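Local coordinates for cellulosome anchoring protein cohesin region (Clostridium thermocellum, PDB 4DH2) that binds a type I dockerin through its cohesin domain, a cohesin-dockerin pairing that belongs to the cellulosome of this bacterium, at residues 81-84 against 89-92. Sequence-based numbering, arbitrary orientation.
With SO4 (sulfate ion), chain F.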
# COMPACT_ATOMS: atom_id res chain seq x y z
N ASN A 81 -7.37 1.12 0.07
CA ASN A 81 -8.27 2.18 0.44
C ASN A 81 -8.02 3.39 -0.45
O ASN A 81 -6.87 3.80 -0.67
CB ASN A 81 -8.02 2.61 1.88
CG ASN A 81 -8.94 3.74 2.27
OD1 ASN A 81 -10.16 3.59 2.20
ND2 ASN A 81 -8.38 4.85 2.68
N ILE A 82 -9.09 3.98 -0.95
CA ILE A 82 -8.96 5.22 -1.71
C ILE A 82 -9.28 6.37 -0.78
O ILE A 82 -10.39 6.45 -0.24
CB ILE A 82 -9.90 5.23 -2.90
CG1 ILE A 82 -9.58 4.03 -3.79
CG2 ILE A 82 -9.77 6.55 -3.69
CD1 ILE A 82 -10.60 3.79 -4.86
N VAL A 83 -8.29 7.24 -0.58
CA VAL A 83 -8.46 8.46 0.17
C VAL A 83 -8.92 9.52 -0.82
O VAL A 83 -8.11 10.23 -1.40
CB VAL A 83 -7.18 8.90 0.88
CG1 VAL A 83 -7.46 10.06 1.79
CG2 VAL A 83 -6.58 7.73 1.69
N TYR A 84 -10.24 9.62 -1.00
CA TYR A 84 -10.81 10.49 -2.01
C TYR A 84 -10.37 11.95 -1.87
O TYR A 84 -10.05 12.60 -2.86
CB TYR A 84 -12.33 10.36 -1.99
CG TYR A 84 -12.77 9.03 -2.50
CD1 TYR A 84 -12.78 8.76 -3.86
CD2 TYR A 84 -13.15 8.01 -1.62
CE1 TYR A 84 -13.17 7.52 -4.34
CE2 TYR A 84 -13.53 6.77 -2.09
CZ TYR A 84 -13.55 6.53 -3.45
OH TYR A 84 -13.94 5.31 -3.95
N ILE A 89 -4.47 6.31 -3.57
CA ILE A 89 -4.84 4.92 -3.45
C ILE A 89 -3.76 4.24 -2.63
O ILE A 89 -2.56 4.26 -2.98
CB ILE A 89 -4.90 4.21 -4.79
CG1 ILE A 89 -5.74 5.01 -5.79
CG2 ILE A 89 -5.45 2.81 -4.58
CD1 ILE A 89 -5.69 4.40 -7.15
N VAL A 90 -4.17 3.64 -1.52
CA VAL A 90 -3.23 3.01 -0.59
C VAL A 90 -3.45 1.50 -0.64
O VAL A 90 -4.58 1.01 -0.63
CB VAL A 90 -3.42 3.52 0.84
CG1 VAL A 90 -2.28 3.06 1.72
CG2 VAL A 90 -3.49 5.04 0.84
N PHE A 91 -2.35 0.76 -0.72
CA PHE A 91 -2.38 -0.69 -0.75
C PHE A 91 -1.69 -1.22 0.50
O PHE A 91 -0.69 -0.67 0.95
CB PHE A 91 -1.61 -1.23 -1.94
CG PHE A 91 -2.14 -0.78 -3.26
CD1 PHE A 91 -3.08 -1.54 -3.92
CD2 PHE A 91 -1.69 0.38 -3.84
CE1 PHE A 91 -3.58 -1.13 -5.15
CE2 PHE A 91 -2.18 0.79 -5.08
CZ PHE A 91 -3.13 0.01 -5.72
N LEU A 92 -2.22 -2.31 1.04
CA LEU A 92 -1.56 -3.04 2.11
C LEU A 92 -1.65 -4.53 1.82
O LEU A 92 -2.74 -5.11 1.64
CB LEU A 92 -2.22 -2.72 3.43
CG LEU A 92 -1.57 -3.44 4.62
CD1 LEU A 92 -0.15 -2.91 4.89
CD2 LEU A 92 -2.46 -3.26 5.83
S SO4 F . -12.01 10.12 2.12
O1 SO4 F . -13.08 10.83 1.42
O2 SO4 F . -12.31 10.04 3.55
O3 SO4 F . -11.93 8.75 1.60
O4 SO4 F . -10.78 10.88 1.97
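In Val83 and Val90 alike, CG1 is anti to the backbone N (chi1 -172° and -169°), which leaves each CG2 beside its own backbone N; those two methyls meet across the hairpin, Val83 CG2 4.2 Å from Val90 CG2. Next along, Asn81 and Val90 form an antiparallel hydrogen-bonded pair. Val90 N gives a nearly straight bond to Asn81 O (2.8 Å), while Asn81 N reaches Val90 O at 2.9 Å. On the other face sit Ile82 and Ile89, a non-hydrogen-bonded pair whose Ile82 CG1 and Ile89 CG2 lie 4.4 Å apart, facing Val62 of strand 60-67 across the sandwich interior. Ile82 CG2 lies 3.6 Å above the plane of the Tyr84 ring, over its centre, and a sulfate, probably from the crystallisation liquor, accepts a weak bond from Tyr84 N to its O3 (3.2 Å). Asn81 ND2 bonds to Leu65 O of the dockerin chain, and Val90 packs on its Leu64. These two backbone bonds, with that between Leu92 and Asp79, tie edge strand 78-83 to its neighbour; Ile82 and Ile89 pack into the hydrophobic core, while Asn81 and Val90 offer dockerin an amide beside apolar methyls.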